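PDB 4UQM: uracil-dna glycosylase, which belongs to the uracil-DNA glycosylase superfamily, whose alpha/beta fold packs helices around a central four-stranded parallel sheet. Local coordinates for residues Pro20-Leu31 against Phe64-Val75; Val138-Thr146 against Trp160-Ile168. The protein carries 1 engineered substitution. All coordinates share one frame; numbering follows the deposited sequence. Where two conformers were deposited one is given.

Contact 1: residues Pro20-Leu31 against Phe64-Val75; sequences PANLPEDWQEAL and FNALRYTPLGEV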
loop_
_atom_site.group_PDB
_atom_site.type_symbol
_atom_site.label_atom_id
_atom_site.label_comp_id
_atom_site.label_asym_id
_atom_site.label_seq_id
_atom_site.Cartn_x
_atom_site.Cartn_y
_atom_site.Cartn_z
ATOM N N PRO A 20 15.151 -6.637 -6.881
ATOM C CA PRO A 20 15.419 -6.162 -5.515
ATOM C C PRO A 20 15.840 -7.266 -4.588
ATOM O O PRO A 20 15.392 -8.436 -4.732
ATOM C CB PRO A 20 14.058 -5.606 -5.045
ATOM C CG PRO A 20 13.259 -5.430 -6.287
ATOM C CD PRO A 20 13.743 -6.482 -7.244
ATOM N N ALA A 21 16.713 -6.900 -3.653
ATOM C CA ALA A 21 17.249 -7.902 -2.716
ATOM C C ALA A 21 16.236 -8.273 -1.661
ATOM O O ALA A 21 15.423 -7.433 -1.251
ATOM C CB ALA A 21 18.486 -7.357 -2.052
ATOM N N ASN A 22 16.348 -9.504 -1.158
ATOM C CA ASN A 22 15.679 -9.921 0.053
ATOM C C ASN A 22 14.148 -9.772 -0.025
ATOM O O ASN A 22 13.521 -9.228 0.909
ATOM C CB ASN A 22 16.223 -9.164 1.279
ATOM C CG ASN A 22 15.717 -9.743 2.622
ATOM O OD1 ASN A 22 15.443 -10.921 2.727
ATOM N ND2 ASN A 22 15.554 -8.894 3.619
ATOM N N LEU A 23 13.579 -10.189 -1.158
ATOM C CA LEU A 23 12.136 -10.373 -1.289
ATOM C C LEU A 23 11.773 -11.808 -0.958
ATOM O O LEU A 23 12.574 -12.751 -1.201
ATOM C CB LEU A 23 11.648 -10.074 -2.711
ATOM C CG LEU A 23 11.901 -8.677 -3.281
ATOM C CD1 LEU A 23 11.339 -8.588 -4.652
ATOM C CD2 LEU A 23 11.289 -7.645 -2.359
ATOM N N PRO A 24 10.587 -12.001 -0.350
ATOM C CA PRO A 24 10.080 -13.348 -0.173
ATOM C C PRO A 24 10.085 -14.076 -1.515
ATOM O O PRO A 24 9.865 -13.482 -2.570
ATOM C CB PRO A 24 8.644 -13.120 0.338
ATOM C CG PRO A 24 8.685 -11.791 0.971
ATOM C CD PRO A 24 9.642 -10.981 0.163
ATOM N N GLU A 25 10.346 -15.379 -1.502
ATOM C CA GLU A 25 10.487 -16.148 -2.736
ATOM C C GLU A 25 9.232 -16.134 -3.571
ATOM O O GLU A 25 9.315 -16.158 -4.780
ATOM C CB GLU A 25 10.789 -17.631 -2.407
ATOM C CG GLU A 25 10.835 -18.627 -3.596
ATOM C CD GLU A 25 10.732 -20.112 -3.220
ATOM O OE1 GLU A 25 10.726 -20.466 -2.016
ATOM O OE2 GLU A 25 10.665 -20.980 -4.131
ATOM N N ASP A 26 8.065 -16.132 -2.926
ATOM C CA ASP A 26 6.812 -16.123 -3.682
ATOM C C ASP A 26 6.653 -14.864 -4.512
ATOM O O ASP A 26 6.243 -14.944 -5.671
ATOM C CB ASP A 26 5.577 -16.454 -2.812
ATOM C CG ASP A 26 5.391 -15.584 -1.598
ATOM O OD1 ASP A 26 5.962 -14.473 -1.449
ATOM O OD2 ASP A 26 4.554 -16.051 -0.761
ATOM N N TRP A 27 7.012 -13.723 -3.943
ATOM C CA TRP A 27 7.019 -12.480 -4.719
ATOM C C TRP A 27 8.066 -12.529 -5.832
ATOM O O TRP A 27 7.797 -12.107 -6.969
ATOM C CB TRP A 27 7.283 -11.266 -3.856
ATOM C CG TRP A 27 6.151 -10.770 -3.018
ATOM C CD1 TRP A 27 6.182 -10.552 -1.660
ATOM C CD2 TRP A 27 4.836 -10.355 -3.465
ATOM N NE1 TRP A 27 4.955 -10.038 -1.234
ATOM C CE2 TRP A 27 4.120 -9.937 -2.323
ATOM C CE3 TRP A 27 4.206 -10.313 -4.713
ATOM C CZ2 TRP A 27 2.807 -9.448 -2.401
ATOM C CZ3 TRP A 27 2.935 -9.812 -4.798
ATOM C CH2 TRP A 27 2.226 -9.417 -3.642
ATOM N N GLN A 28 9.258 -13.058 -5.539
ATOM C CA GLN A 28 10.297 -13.103 -6.563
ATOM C C GLN A 28 9.829 -13.917 -7.761
ATOM O O GLN A 28 10.022 -13.518 -8.915
ATOM C CB GLN A 28 11.598 -13.691 -6.016
ATOM C CG GLN A 28 12.417 -12.918 -4.974
ATOM C CD GLN A 28 13.087 -11.590 -5.422
ATOM O OE1 GLN A 28 12.684 -10.961 -6.428
ATOM N NE2 GLN A 28 14.119 -11.136 -4.639
ATOM N N GLU A 29 9.198 -15.053 -7.502
ATOM C CA GLU A 29 8.689 -15.894 -8.585
ATOM C C GLU A 29 7.570 -15.252 -9.374
ATOM O O GLU A 29 7.565 -15.284 -10.607
ATOM C CB GLU A 29 8.272 -17.276 -8.062
ATOM C CG GLU A 29 9.446 -18.070 -7.557
ATOM C CD GLU A 29 9.087 -19.438 -7.012
ATOM O OE1 GLU A 29 7.970 -19.926 -7.278
ATOM O OE2 GLU A 29 9.969 -20.028 -6.327
ATOM N N ALA A 30 6.638 -14.627 -8.675
ATOM C CA ALA A 30 5.490 -13.966 -9.347
ATOM C C ALA A 30 5.922 -12.772 -10.161
ATOM O O ALA A 30 5.400 -12.533 -11.243
ATOM C CB ALA A 30 4.437 -13.579 -8.339
ATOM N N LEU A 31 6.911 -12.025 -9.666
ATOM C CA LEU A 31 7.256 -10.748 -10.278
ATOM C C LEU A 31 8.507 -10.790 -11.151
ATOM O O LEU A 31 8.819 -9.790 -11.785
ATOM C CB LEU A 31 7.399 -9.681 -9.183
ATOM C CG LEU A 31 6.153 -9.468 -8.325
ATOM C CD1 LEU A 31 6.468 -8.592 -7.137
ATOM C CD2 LEU A 31 4.998 -8.933 -9.178
ATOM N N PHE A 64 10.612 -1.245 -1.869
ATOM C CA PHE A 64 9.868 -2.500 -2.006
ATOM C C PHE A 64 9.525 -3.115 -0.638
ATOM O O PHE A 64 9.146 -4.308 -0.564
ATOM C CB PHE A 64 10.665 -3.474 -2.874
ATOM C CG PHE A 64 10.774 -3.032 -4.306
ATOM C CD1 PHE A 64 9.711 -3.213 -5.189
ATOM C CD2 PHE A 64 11.926 -2.434 -4.794
ATOM C CE1 PHE A 64 9.794 -2.769 -6.519
ATOM C CE2 PHE A 64 11.999 -2.005 -6.113
ATOM C CZ PHE A 64 10.932 -2.178 -6.960
ATOM N N ASN A 65 9.597 -2.330 0.449
ATOM C CA ASN A 65 9.336 -2.888 1.769
ATOM C C ASN A 65 7.973 -3.518 1.970
ATOM O O ASN A 65 7.880 -4.428 2.770
ATOM C CB ASN A 65 9.605 -1.897 2.894
ATOM C CG ASN A 65 11.096 -1.744 3.177
ATOM O OD1 ASN A 65 11.941 -2.444 2.608
ATOM N ND2 ASN A 65 11.440 -0.783 3.998
ATOM N N ALA A 66 6.932 -3.039 1.322
ATOM C CA ALA A 66 5.623 -3.686 1.516
ATOM C C ALA A 66 5.694 -5.164 1.156
ATOM O O ALA A 66 5.054 -5.996 1.809
ATOM C CB ALA A 66 4.537 -2.996 0.704
ATOM N N LEU A 67 6.384 -5.493 0.045
ATOM C CA LEU A 67 6.522 -6.900 -0.360
ATOM C C LEU A 67 7.379 -7.647 0.633
ATOM O O LEU A 67 7.128 -8.823 0.881
ATOM C CB LEU A 67 7.145 -6.973 -1.749
ATOM C CG LEU A 67 6.520 -6.153 -2.863
ATOM C CD1 LEU A 67 7.284 -6.395 -4.161
ATOM C CD2 LEU A 67 5.059 -6.429 -3.049
ATOM N N ARG A 68 8.433 -7.006 1.168
ATOM C CA ARG A 68 9.243 -7.662 2.182
ATOM C C ARG A 68 8.520 -8.040 3.458
ATOM O O ARG A 68 8.819 -9.082 4.080
ATOM C CB ARG A 68 10.478 -6.785 2.543
ATOM C CG ARG A 68 11.391 -6.557 1.334
ATOM C CD ARG A 68 12.718 -5.924 1.729
ATOM N NE ARG A 68 13.567 -5.809 0.541
ATOM C CZ ARG A 68 13.776 -4.705 -0.175
ATOM N NH1 ARG A 68 13.209 -3.552 0.130
ATOM N NH2 ARG A 68 14.433 -4.789 -1.287
ATOM N N TYR A 69 7.596 -7.206 3.872
ATOM C CA TYR A 69 6.928 -7.397 5.192
ATOM C C TYR A 69 5.669 -8.234 5.068
ATOM O O TYR A 69 5.258 -8.797 6.066
ATOM C CB TYR A 69 6.727 -6.016 5.881
ATOM C CG TYR A 69 8.093 -5.340 6.076
ATOM C CD1 TYR A 69 9.287 -6.085 5.940
ATOM C CD2 TYR A 69 8.243 -3.976 6.301
ATOM C CE1 TYR A 69 10.532 -5.519 6.075
ATOM C CE2 TYR A 69 9.524 -3.413 6.483
ATOM C CZ TYR A 69 10.643 -4.188 6.302
ATOM O OH TYR A 69 11.996 -3.772 6.417
ATOM N N THR A 70 5.113 -8.396 3.867
ATOM C CA THR A 70 3.927 -9.229 3.667
ATOM C C THR A 70 4.127 -10.107 2.421
ATOM O O THR A 70 3.816 -9.666 1.335
ATOM C CB THR A 70 2.694 -8.347 3.489
ATOM O OG1 THR A 70 2.643 -7.376 4.562
ATOM C CG2 THR A 70 1.451 -9.213 3.507
ATOM N N PRO A 71 4.571 -11.363 2.583
ATOM C CA PRO A 71 4.714 -12.325 1.463
ATOM C C PRO A 71 3.387 -12.520 0.712
ATOM O O PRO A 71 2.310 -12.405 1.312
ATOM C CB PRO A 71 5.118 -13.620 2.155
ATOM C CG PRO A 71 5.835 -13.146 3.404
ATOM C CD PRO A 71 5.097 -11.896 3.849
ATOM N N LEU A 72 3.456 -12.817 -0.584
ATOM C CA LEU A 72 2.264 -13.023 -1.382
ATOM C C LEU A 72 1.318 -14.028 -0.744
ATOM O O LEU A 72 0.100 -13.812 -0.685
ATOM C CB LEU A 72 2.695 -13.528 -2.774
ATOM C CG LEU A 72 1.612 -13.916 -3.777
ATOM C CD1 LEU A 72 0.565 -12.825 -3.948
ATOM C CD2 LEU A 72 2.257 -14.308 -5.101
ATOM N N GLY A 73 1.855 -15.137 -0.274
ATOM C CA GLY A 73 1.049 -16.145 0.381
ATOM C C GLY A 73 0.332 -15.710 1.652
ATOM O O GLY A 73 -0.602 -16.406 2.094
ATOM N N GLU A 74 0.783 -14.622 2.287
ATOM C CA GLU A 74 0.162 -14.135 3.505
ATOM C C GLU A 74 -0.836 -13.022 3.262
ATOM O O GLU A 74 -1.535 -12.656 4.192
ATOM C CB GLU A 74 1.246 -13.609 4.454
ATOM C CG GLU A 74 2.188 -14.725 4.881
ATOM C CD GLU A 74 3.209 -14.367 5.941
ATOM O OE1 GLU A 74 3.059 -13.380 6.652
ATOM O OE2 GLU A 74 4.186 -15.143 6.095
ATOM N N VAL A 75 -0.963 -12.521 2.047
ATOM C CA VAL A 75 -1.851 -11.377 1.813
ATOM C C VAL A 75 -3.316 -11.776 2.019
ATOM O O VAL A 75 -3.801 -12.677 1.372
ATOM C CB VAL A 75 -1.674 -10.795 0.387
ATOM C CG1 VAL A 75 -2.616 -9.639 0.139
ATOM C CG2 VAL A 75 -0.246 -10.344 0.155
HETATM O O HOH W 1 11.845 -10.138 3.024
#
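The indole of W27 is sandwiched between L67 and L72, the tight half of a contact that sets helix 25-35 of this alpha/beta fold against the short helix 65-69 and the 3-10 turn 72-74. CD2 of L67 stands over one face, 3.8 Å from the centroid of the six-membered ring; on the opposite face CB of L72 lies 3.8 Å from the same centroid. Tryptophan suits the place because it offers two broad apolar faces and a single N-H at its edge. NE1 gives that hydrogen to O of T70 at 2.8 Å (161°), nearly in the ring plane, which fixes how the indole is turned. Deeper in, L31 and L67 meet tip to tip through their CD1 methyls.

Away from the indole the contact becomes polar and opens to solvent, at the 72-74 turn and at the loop 20-22, where G73, A21 and N22 are exposed. With CG held between its own backbone N and carbonyl carbon (chi1 55°), D26 swings its carboxylate to the N-H groups of the turn: OD1 accepts from N of L72 at 3.1 Å and OD2 from N of G73 at 2.9 Å, both donors above the carboxylate plane. Glycine fits here, since OD2 lies close to where a side chain would start. CG of P20 rests over the face of F64, 3.8 Å from the ring centroid, and a water donates to O of N22 and, weakly, to O of R68. CD2 of L23 lies over one face of the R68 guanidinium, whose NE and NH2 converge on O of A21 at 3.0 and 2.8 Å.

Contact 2: residues Val138-Thr146 against Trp160-Ile168; sequences VLLLNAVLT and WEHFTDAVI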
loop_
_atom_site.group_PDB
_atom_site.type_symbol
_atom_site.label_atom_id
_atom_site.label_comp_id
_atom_site.label_asym_id
_atom_site.label_seq_id
_atom_site.Cartn_x
_atom_site.Cartn_y
_atom_site.Cartn_z
ATOM N N VAL A 138 -1.726 -7.604 5.861
ATOM C CA VAL A 138 -2.210 -6.386 5.197
ATOM C C VAL A 138 -1.072 -5.797 4.373
ATOM O O VAL A 138 -0.084 -5.295 4.935
ATOM C CB VAL A 138 -2.684 -5.349 6.210
ATOM C CG1 VAL A 138 -3.222 -4.111 5.477
ATOM C CG2 VAL A 138 -3.783 -5.929 7.126
ATOM N N LEU A 139 -1.181 -5.889 3.046
ATOM C CA LEU A 139 -0.179 -5.376 2.152
ATOM C C LEU A 139 -0.441 -3.885 1.970
ATOM O O LEU A 139 -1.480 -3.506 1.452
ATOM C CB LEU A 139 -0.230 -6.131 0.819
ATOM C CG LEU A 139 0.805 -5.732 -0.229
ATOM C CD1 LEU A 139 2.211 -6.114 0.172
ATOM C CD2 LEU A 139 0.502 -6.488 -1.525
ATOM N N LEU A 140 0.516 -3.078 2.402
ATOM C CA LEU A 140 0.375 -1.627 2.392
ATOM C C LEU A 140 1.049 -1.018 1.165
ATOM O O LEU A 140 2.206 -0.614 1.198
ATOM C CB LEU A 140 0.914 -1.077 3.724
ATOM C CG LEU A 140 0.117 -1.512 4.969
ATOM C CD1 LEU A 140 0.925 -1.206 6.203
ATOM C CD2 LEU A 140 -1.155 -0.727 4.997
ATOM N N LEU A 141 0.299 -0.976 0.091
ATOM C CA LEU A 141 0.808 -0.628 -1.245
ATOM C C LEU A 141 0.378 0.787 -1.630
ATOM O O LEU A 141 -0.584 1.313 -1.128
ATOM C CB LEU A 141 0.322 -1.647 -2.281
ATOM C CG LEU A 141 1.141 -1.921 -3.548
ATOM C CD1 LEU A 141 2.552 -2.401 -3.188
ATOM C CD2 LEU A 141 0.421 -2.915 -4.475
ATOM N N ASN A 142 1.110 1.363 -2.580
ATOM C CA ASN A 142 0.634 2.544 -3.340
ATOM C C ASN A 142 0.709 2.226 -4.820
ATOM O O ASN A 142 1.508 1.373 -5.228
ATOM C CB ASN A 142 1.551 3.737 -3.050
ATOM C CG ASN A 142 1.286 4.412 -1.711
ATOM O OD1 ASN A 142 0.158 4.772 -1.406
ATOM N ND2 ASN A 142 2.356 4.677 -0.927
ATOM N N ALA A 143 -0.126 2.910 -5.613
ATOM C CA ALA A 143 -0.114 2.693 -7.025
ATOM C C ALA A 143 1.225 3.020 -7.681
ATOM O O ALA A 143 1.598 2.379 -8.706
ATOM C CB ALA A 143 -1.248 3.457 -7.695
ATOM N N VAL A 144 1.869 4.050 -7.141
ATOM C CA VAL A 144 3.168 4.535 -7.586
ATOM C C VAL A 144 4.056 4.453 -6.367
ATOM O O VAL A 144 3.622 4.827 -5.261
ATOM C CB VAL A 144 3.020 5.997 -8.135
ATOM C CG1 VAL A 144 4.317 6.776 -8.184
ATOM C CG2 VAL A 144 2.280 5.958 -9.470
ATOM N N LEU A 145 5.310 3.964 -6.523
ATOM C CA LEU A 145 6.132 3.621 -5.356
ATOM C C LEU A 145 7.264 4.561 -5.026
ATOM O O LEU A 145 8.018 4.351 -4.045
ATOM C CB LEU A 145 6.646 2.185 -5.506
ATOM C CG LEU A 145 5.543 1.098 -5.513
ATOM C CD1 LEU A 145 6.234 -0.245 -5.547
ATOM C CD2 LEU A 145 4.681 1.123 -4.246
ATOM N N THR A 146 7.355 5.667 -5.788
ATOM C CA THR A 146 8.304 6.747 -5.445
ATOM C C THR A 146 7.637 8.095 -5.743
ATOM O O THR A 146 6.603 8.158 -6.438
ATOM C CB THR A 146 9.593 6.635 -6.293
ATOM O OG1 THR A 146 9.283 6.596 -7.689
ATOM C CG2 THR A 146 10.434 5.413 -5.908
ATOM N N TRP A 160 5.560 2.832 -12.993
ATOM C CA TRP A 160 5.181 2.093 -11.803
ATOM C C TRP A 160 3.839 1.388 -11.944
ATOM O O TRP A 160 3.607 0.334 -11.343
ATOM C CB TRP A 160 5.092 3.004 -10.556
ATOM C CG TRP A 160 6.392 3.296 -9.893
ATOM C CD1 TRP A 160 6.986 4.532 -9.705
ATOM C CD2 TRP A 160 7.267 2.341 -9.320
ATOM N NE1 TRP A 160 8.181 4.374 -9.026
ATOM C CE2 TRP A 160 8.372 3.036 -8.794
ATOM C CE3 TRP A 160 7.238 0.945 -9.198
ATOM C CZ2 TRP A 160 9.433 2.366 -8.177
ATOM C CZ3 TRP A 160 8.293 0.285 -8.583
ATOM C CH2 TRP A 160 9.361 1.003 -8.074
ATOM N N GLU A 161 2.912 2.024 -12.656
ATOM C CA GLU A 161 1.563 1.453 -12.757
ATOM C C GLU A 161 1.544 0.092 -13.390
ATOM O O GLU A 161 0.746 -0.749 -12.968
ATOM C CB GLU A 161 0.630 2.395 -13.526
ATOM C CG GLU A 161 0.322 3.708 -12.811
ATOM C CD GLU A 161 1.341 4.828 -12.984
ATOM O OE1 GLU A 161 2.444 4.608 -13.572
ATOM O OE2 GLU A 161 1.007 5.974 -12.549
ATOM N N HIS A 162 2.457 -0.184 -14.324
ATOM C CA HIS A 162 2.534 -1.536 -14.882
ATOM C C HIS A 162 3.002 -2.514 -13.804
ATOM O O HIS A 162 2.537 -3.634 -13.724
ATOM C CB HIS A 162 3.524 -1.557 -16.036
ATOM C CG HIS A 162 3.097 -0.770 -17.217
ATOM N ND1 HIS A 162 1.896 -0.991 -17.850
ATOM C CD2 HIS A 162 3.733 0.189 -17.925
ATOM C CE1 HIS A 162 1.799 -0.174 -18.892
ATOM N NE2 HIS A 162 2.891 0.575 -18.938
ATOM N N PHE A 163 3.970 -2.096 -13.010
ATOM C CA PHE A 163 4.490 -2.962 -11.945
ATOM C C PHE A 163 3.426 -3.206 -10.867
ATOM O O PHE A 163 3.219 -4.359 -10.445
ATOM C CB PHE A 163 5.717 -2.338 -11.319
ATOM C CG PHE A 163 6.287 -3.167 -10.193
ATOM C CD1 PHE A 163 7.025 -4.307 -10.479
ATOM C CD2 PHE A 163 5.990 -2.861 -8.864
ATOM C CE1 PHE A 163 7.480 -5.116 -9.442
ATOM C CE2 PHE A 163 6.459 -3.647 -7.831
ATOM C CZ PHE A 163 7.236 -4.764 -8.109
ATOM N N THR A 164 2.738 -2.161 -10.428
ATOM C CA THR A 164 1.714 -2.394 -9.419
ATOM C C THR A 164 0.480 -3.094 -10.004
ATOM O O THR A 164 -0.194 -3.823 -9.278
ATOM C CB THR A 164 1.355 -1.136 -8.613
ATOM O OG1 THR A 164 0.896 -0.136 -9.496
ATOM C CG2 THR A 164 2.545 -0.670 -7.833
ATOM N N ASP A 165 0.212 -2.974 -11.304
ATOM C CA ASP A 165 -0.767 -3.906 -11.958
ATOM C C ASP A 165 -0.348 -5.364 -11.753
ATOM O O ASP A 165 -1.169 -6.219 -11.452
ATOM C CB ASP A 165 -0.866 -3.672 -13.485
ATOM C CG ASP A 165 -1.677 -2.417 -13.887
ATOM O OD1 ASP A 165 -2.344 -1.812 -13.023
ATOM O OD2 ASP A 165 -1.623 -2.125 -15.111
ATOM N N ALA A 166 0.943 -5.659 -11.964
ATOM C CA ALA A 166 1.433 -7.025 -11.818
ATOM C C ALA A 166 1.299 -7.525 -10.383
ATOM O O ALA A 166 0.952 -8.705 -10.161
ATOM C CB ALA A 166 2.874 -7.144 -12.322
ATOM N N VAL A 167 1.500 -6.648 -9.413
ATOM C CA VAL A 167 1.315 -7.029 -8.005
ATOM C C VAL A 167 -0.155 -7.361 -7.735
ATOM O O VAL A 167 -0.470 -8.415 -7.184
ATOM C CB VAL A 167 1.822 -5.943 -7.058
ATOM C CG1 VAL A 167 1.462 -6.245 -5.600
ATOM C CG2 VAL A 167 3.334 -5.717 -7.195
ATOM N N ILE A 168 -1.051 -6.487 -8.178
ATOM C CA ILE A 168 -2.514 -6.699 -8.086
ATOM C C ILE A 168 -2.893 -8.011 -8.742
ATOM O O ILE A 168 -3.629 -8.808 -8.174
ATOM C CB ILE A 168 -3.282 -5.567 -8.804
ATOM C CG1 ILE A 168 -3.215 -4.251 -8.012
ATOM C CG2 ILE A 168 -4.739 -5.975 -9.107
ATOM C CD1 ILE A 168 -4.109 -4.224 -6.792
#
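L145 lies across the indole of W160 at about a right angle, its CB 3.6 Å from the centroid of the six-membered ring and only 3° off the normal. Its CD1 runs on over the rim toward CZ3 of W160 and also approaches F163 obliquely, so this branched residue serves two aromatics. The indole edge is polar: NE1 of W160 donates to OG1 of T146 at 2.8 Å, the hydroxyl tilted 17° from the ring plane and also bonded to ND1 of H155.

At T164 (chi1 59°) OG1 donates to O of A143 at 2.7 Å and is also bonded to NZ of K190. The side chains of T164 and L145 slide past each other in opposite directions, CG2 of T164 nearest CG of L145. Threonine suits the place by offering a hydroxyl for the carbonyl and a methyl beside L145. CD2 of L141 packs 3.7 Å from CG1 of V167.

Helix 160-172 runs back roughly antiparallel to strand 138-142, as in a beta-alpha-beta crossover, and leads on to strand 179-183. Strand 77-81 lies between 138-142 and 179-183 and pairs with 138-142, while W27 of helix 25-35 touches L139 and V167, and L47 of helix 38-53 touches W160 and T146.

Contact 1 closes before contact 2 opens along the chain, yet their centres lie about 12 Å apart and they touch. Residues 64-75 provide most of the junction: O of A66 approaches CD1 of L139 at 3.3 Å, and CE1 of F64 meets CZ of F163 at 3.6 Å. Helix 65-69 therefore packs against the edge strand 138-142 of the parallel sheet, and helix 25-35 reaches both that strand and helix 160-172. The two contacts form one packed flank of the fold, contact 2 buried near its centre and contact 1 farther out, joining the early helices to the beta-alpha-beta unit. Nearest atoms of the bound nucleic acid are about 9 Å from contact 2, about 19 Å from contact 1.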